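Local coordinates for copper homeostasis protein CutC (Streptococcus agalactiae, PDB 2BDQ), which probably binds copper ions and may take part in copper homeostasis in the cytoplasm, at residues E180-A189 with V201-T210. Sequence-based numbering, arbitrary orientation.
Sequences EIMVGGGVTA and VKQAHGTRIT
Glu180 and Gln203 meet with carboxylate and amide nearly coplanar, 21° apart, at the N-terminal ends of the two strands of the last beta-alpha-beta unit of a TIM barrel, where strands 180-183 and 203-206 run parallel as neighbours. The two side chains cross at about a right angle, and Gln203 NE2 donates to the anti lone pair of Glu180 OE2 (3.1 Å), which sits slightly off the amide plane. Lys202, its chain bent at chi2, chi3 and chi4, brings NZ to the syn side of the same OE2 at 3.3 Å, somewhat out of the carboxylate plane, forming a salt bridge. Two donors thus grip one oxygen, while Gln203 OE1 is held by Arg24, which fixes the rotation of the amide.

The unit also illustrates how a barrel strand sorts its side chains. Met182, a selenomethionine, and Gln203 share the face turned to the barrel interior. With CG anti to the backbone N (chi1 172°), the Met182 chain passes over Gln203 O and CB, and SE reaches His205 CB at 3.8 Å; His205 ND1 is bonded to Glu5 of strand 3-9. On the outer face, Val183 and Ala204 lie under helix 192-199 and Val201 under helix 165-175. The branches of Val183 split: CG1 meets Val201 CG2 and CG2 meets Ala204 CB, each at 4.0 Å. Val187 CG1 extends this apolar patch, packing against Ala204 CB and Ile209 CD1, which lie side by side. Past strand 180-183, water bridges much of the gap: one molecule accepts from Val187 N and donates to His205 O, another joins Val187 O to Arg208 N. Between the two faces, Val183 N bonds to Gln203 O. His205 N bonds to Val183 O at 2.7 Å, with a C=O...N angle of 178°.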
ATOM      1  N   GLU A 180     -26.938  -0.548   6.767  1.00 23.03           N
ATOM      2  CA  GLU A 180     -26.440   0.708   7.320  1.00 23.19           C
ATOM      3  C   GLU A 180     -25.788   1.638   6.312  1.00 20.92           C
ATOM      4  O   GLU A 180     -25.055   1.202   5.429  1.00 19.58           O
ATOM      5  CB  GLU A 180     -25.440   0.425   8.450  1.00 27.25           C
ATOM      6  CG  GLU A 180     -26.068   0.026   9.787  1.00 33.99           C
ATOM      7  CD  GLU A 180     -26.926   1.140  10.404  1.00 38.52           C
ATOM      8  OE1 GLU A 180     -28.157   1.162  10.157  1.00 38.98           O
ATOM      9  OE2 GLU A 180     -26.367   2.010  11.121  1.00 39.65           O
ATOM     10  N   ILE A 181     -26.050   2.930   6.470  1.00 20.22           N
ATOM     11  CA  ILE A 181     -25.473   3.937   5.597  1.00 17.06           C
ATOM     12  C   ILE A 181     -24.442   4.739   6.405  1.00 17.53           C
ATOM     13  O   ILE A 181     -24.732   5.227   7.501  1.00 15.73           O
ATOM     14  CB  ILE A 181     -26.542   4.910   5.075  1.00 15.97           C
ATOM     15  CG1 ILE A 181     -27.549   4.164   4.192  1.00 16.96           C
ATOM     16  CG2 ILE A 181     -25.868   6.049   4.328  1.00 15.12           C
ATOM     17  CD1 ILE A 181     -26.993   3.668   2.875  1.00 15.62           C
HETATM   18  N   MSE A 182     -23.243   4.883   5.857  1.00 17.16           N
HETATM   19  CA  MSE A 182     -22.194   5.628   6.528  1.00 19.20           C
HETATM   20  C   MSE A 182     -21.712   6.756   5.623  1.00 17.21           C
HETATM   21  O   MSE A 182     -21.506   6.551   4.433  1.00 16.63           O
HETATM   22  CB  MSE A 182     -21.036   4.687   6.895  1.00 21.44           C
HETATM   23  CG  MSE A 182     -19.801   5.401   7.443  1.00 26.62           C
HETATM   24 SE   MSE A 182     -18.519   4.230   8.322  1.00 36.24          SE
HETATM   25  CE  MSE A 182     -18.109   3.000   6.866  1.00 30.35           C
ATOM     26  N   VAL A 183     -21.544   7.948   6.181  1.00 16.61           N
ATOM     27  CA  VAL A 183     -21.073   9.065   5.369  1.00 17.81           C
ATOM     28  C   VAL A 183     -19.555   9.182   5.403  1.00 18.47           C
ATOM     29  O   VAL A 183     -18.922   8.955   6.438  1.00 17.29           O
ATOM     30  CB  VAL A 183     -21.685  10.406   5.826  1.00 17.45           C
ATOM     31  CG1 VAL A 183     -23.153  10.437   5.475  1.00 16.38           C
ATOM     32  CG2 VAL A 183     -21.491  10.591   7.330  1.00 14.79           C
ATOM     33  N   GLY A 184     -18.992   9.531   4.248  1.00 19.23           N
ATOM     34  CA  GLY A 184     -17.559   9.697   4.109  1.00 18.72           C
ATOM     35  C   GLY A 184     -17.242  10.737   3.048  1.00 19.32           C
ATOM     36  O   GLY A 184     -18.137  11.181   2.320  1.00 19.77           O
ATOM     37  N   GLY A 185     -15.971  11.125   2.963  1.00 19.38           N
ATOM     38  CA  GLY A 185     -15.545  12.120   1.992  1.00 18.99           C
ATOM     39  C   GLY A 185     -15.854  13.534   2.452  1.00 19.00           C
ATOM     40  O   GLY A 185     -16.953  14.033   2.230  1.00 19.39           O
ATOM     41  N   GLY A 186     -14.888  14.183   3.093  1.00 19.28           N
ATOM     42  CA  GLY A 186     -15.109  15.536   3.567  1.00 18.24           C
ATOM     43  C   GLY A 186     -15.853  15.576   4.888  1.00 19.21           C
ATOM     44  O   GLY A 186     -16.359  16.622   5.298  1.00 18.12           O
ATOM     45  N   VAL A 187     -15.929  14.432   5.560  1.00 19.80           N
ATOM     46  CA  VAL A 187     -16.606  14.358   6.848  1.00 19.24           C
ATOM     47  C   VAL A 187     -15.575  14.562   7.954  1.00 20.88           C
ATOM     48  O   VAL A 187     -14.680  13.730   8.142  1.00 21.45           O
ATOM     49  CB  VAL A 187     -17.294  12.988   7.047  1.00 17.55           C
ATOM     50  CG1 VAL A 187     -17.977  12.941   8.395  1.00 16.95           C
ATOM     51  CG2 VAL A 187     -18.300  12.747   5.937  1.00 15.73           C
ATOM     52  N   THR A 188     -15.703  15.670   8.679  1.00 21.16           N
ATOM     53  CA  THR A 188     -14.781  15.996   9.763  1.00 24.02           C
ATOM     54  C   THR A 188     -15.488  16.124  11.111  1.00 25.34           C
ATOM     55  O   THR A 188     -16.698  15.937  11.215  1.00 23.59           O
ATOM     56  CB  THR A 188     -14.066  17.330   9.505  1.00 24.19           C
ATOM     57  OG1 THR A 188     -15.018  18.399   9.574  1.00 25.97           O
ATOM     58  CG2 THR A 188     -13.413  17.334   8.135  1.00 24.26           C
ATOM     59  N   ALA A 189     -14.718  16.456  12.142  1.00 26.98           N
ATOM     60  CA  ALA A 189     -15.269  16.614  13.479  1.00 29.54           C
ATOM     61  C   ALA A 189     -16.138  17.869  13.583  1.00 30.19           C
ATOM     62  O   ALA A 189     -16.759  18.120  14.618  1.00 31.01           O
ATOM     63  CB  ALA A 189     -14.147  16.672  14.500  1.00 27.92           C
ATOM     64  N   VAL A 201     -28.365   9.484   9.272  1.00 20.07           N
ATOM     65  CA  VAL A 201     -27.197   8.601   9.281  1.00 19.23           C
ATOM     66  C   VAL A 201     -26.640   8.531  10.704  1.00 20.93           C
ATOM     67  O   VAL A 201     -26.606   9.540  11.399  1.00 21.33           O
ATOM     68  CB  VAL A 201     -26.093   9.133   8.325  1.00 18.12           C
ATOM     69  CG1 VAL A 201     -24.819   8.301   8.472  1.00 16.45           C
ATOM     70  CG2 VAL A 201     -26.594   9.086   6.882  1.00 13.64           C
ATOM     71  N   LYS A 202     -26.215   7.345  11.139  1.00 23.04           N
ATOM     72  CA  LYS A 202     -25.670   7.176  12.486  1.00 23.06           C
ATOM     73  C   LYS A 202     -24.193   6.794  12.520  1.00 23.55           C
ATOM     74  O   LYS A 202     -23.651   6.495  13.590  1.00 25.30           O
ATOM     75  CB  LYS A 202     -26.463   6.117  13.260  1.00 25.07           C
ATOM     76  CG  LYS A 202     -27.932   6.441  13.426  1.00 27.34           C
ATOM     77  CD  LYS A 202     -28.743   5.838  12.295  1.00 33.24           C
ATOM     78  CE  LYS A 202     -29.318   4.471  12.685  1.00 33.36           C
ATOM     79  NZ  LYS A 202     -28.305   3.532  13.255  1.00 35.63           N
ATOM     80  N   GLN A 203     -23.540   6.797  11.359  1.00 21.51           N
ATOM     81  CA  GLN A 203     -22.120   6.445  11.278  1.00 21.49           C
ATOM     82  C   GLN A 203     -21.352   7.390  10.357  1.00 20.46           C
ATOM     83  O   GLN A 203     -21.790   7.691   9.250  1.00 19.96           O
ATOM     84  CB  GLN A 203     -21.964   5.007  10.784  1.00 20.48           C
ATOM     85  CG  GLN A 203     -22.770   4.011  11.599  1.00 21.52           C
ATOM     86  CD  GLN A 203     -22.343   2.583  11.338  1.00 23.21           C
ATOM     87  OE1 GLN A 203     -21.177   2.231  11.527  1.00 21.80           O
ATOM     88  NE2 GLN A 203     -23.283   1.749  10.910  1.00 21.99           N
ATOM     89  N   ALA A 204     -20.196   7.850  10.821  1.00 19.96           N
ATOM     90  CA  ALA A 204     -19.379   8.770  10.046  1.00 19.61           C
ATOM     91  C   ALA A 204     -17.957   8.247   9.880  1.00 19.94           C
ATOM     92  O   ALA A 204     -17.351   7.742  10.827  1.00 20.42           O
ATOM     93  CB  ALA A 204     -19.362  10.138  10.716  1.00 18.28           C
ATOM     94  N   HIS A 205     -17.437   8.403   8.666  1.00 19.34           N
ATOM     95  CA  HIS A 205     -16.102   7.953   8.289  1.00 18.82           C
ATOM     96  C   HIS A 205     -15.240   9.149   7.894  1.00 19.10           C
ATOM     97  O   HIS A 205     -15.719  10.072   7.241  1.00 17.28           O
ATOM     98  CB  HIS A 205     -16.235   6.998   7.099  1.00 18.94           C
ATOM     99  CG  HIS A 205     -14.938   6.635   6.446  1.00 18.27           C
ATOM    100  ND1 HIS A 205     -14.295   5.440   6.686  1.00 17.65           N
ATOM    101  CD2 HIS A 205     -14.212   7.264   5.490  1.00 17.95           C
ATOM    102  CE1 HIS A 205     -13.238   5.344   5.904  1.00 18.47           C
ATOM    103  NE2 HIS A 205     -13.165   6.438   5.166  1.00 20.35           N
ATOM    104  N   GLY A 206     -13.968   9.123   8.277  1.00 19.46           N
ATOM    105  CA  GLY A 206     -13.090  10.221   7.918  1.00 23.08           C
ATOM    106  C   GLY A 206     -11.689  10.153   8.497  1.00 26.04           C
ATOM    107  O   GLY A 206     -11.457   9.509   9.529  1.00 26.24           O
ATOM    108  N   THR A 207     -10.745  10.807   7.824  1.00 27.51           N
ATOM    109  CA  THR A 207      -9.365  10.842   8.297  1.00 29.57           C
ATOM    110  C   THR A 207      -9.242  11.877   9.408  1.00 31.96           C
ATOM    111  O   THR A 207      -8.353  11.789  10.251  1.00 33.54           O
ATOM    112  CB  THR A 207      -8.374  11.219   7.179  1.00 30.09           C
ATOM    113  OG1 THR A 207      -8.845  12.381   6.482  1.00 29.75           O
ATOM    114  CG2 THR A 207      -8.202  10.067   6.209  1.00 30.49           C
ATOM    115  N   ARG A 208     -10.138  12.859   9.404  1.00 33.46           N
ATOM    116  CA  ARG A 208     -10.126  13.893  10.434  1.00 36.08           C
ATOM    117  C   ARG A 208     -11.459  13.883  11.180  1.00 35.98           C
ATOM    118  O   ARG A 208     -12.030  14.940  11.456  1.00 34.81           O
ATOM    119  CB  ARG A 208      -9.911  15.276   9.816  1.00 37.98           C
ATOM    120  CG  ARG A 208      -8.857  15.338   8.733  1.00 40.14           C
ATOM    121  CD  ARG A 208      -8.379  16.765   8.551  1.00 44.32           C
ATOM    122  NE  ARG A 208      -7.691  16.950   7.279  1.00 47.41           N
ATOM    123  CZ  ARG A 208      -8.310  17.039   6.107  1.00 49.29           C
ATOM    124  NH1 ARG A 208      -9.635  16.963   6.049  1.00 50.09           N
ATOM    125  NH2 ARG A 208      -7.609  17.200   4.992  1.00 50.10           N
ATOM    126  N   ILE A 209     -11.944  12.685  11.496  1.00 36.40           N
ATOM    127  CA  ILE A 209     -13.216  12.511  12.189  1.00 38.24           C
ATOM    128  C   ILE A 209     -13.142  13.018  13.633  1.00 39.11           C
ATOM    129  O   ILE A 209     -14.161  13.356  14.237  1.00 38.87           O
ATOM    130  CB  ILE A 209     -13.642  11.010  12.170  1.00 38.60           C
ATOM    131  CG1 ILE A 209     -15.130  10.874  12.499  1.00 37.35           C
ATOM    132  CG2 ILE A 209     -12.793  10.202  13.147  1.00 39.07           C
ATOM    133  CD1 ILE A 209     -16.041  11.412  11.413  1.00 35.66           C
ATOM    134  N   THR A 210     -11.928  13.079  14.173  1.00 41.10           N
ATOM    135  CA  THR A 210     -11.701  13.545  15.541  1.00 43.17           C
ATOM    136  C   THR A 210     -10.836  14.806  15.590  1.00 44.67           C
ATOM    137  O   THR A 210     -11.224  15.752  16.309  1.00 45.26           O
ATOM    138  CB  THR A 210     -11.028  12.455  16.400  1.00 43.08           C
ATOM    139  OG1 THR A 210      -9.815  12.016  15.769  1.00 43.80           O
ATOM    140  CG2 THR A 210     -11.963  11.271  16.577  1.00 43.22           C
TER
HETATM  141  O   HOH W   1     -27.145   4.941   9.318  1.00 33.28           O
HETATM  142  O   HOH W   2     -14.507  11.511   5.450  1.00 17.46           O
HETATM  143  O   HOH W   3     -11.948  13.503   7.483  1.00 27.90           O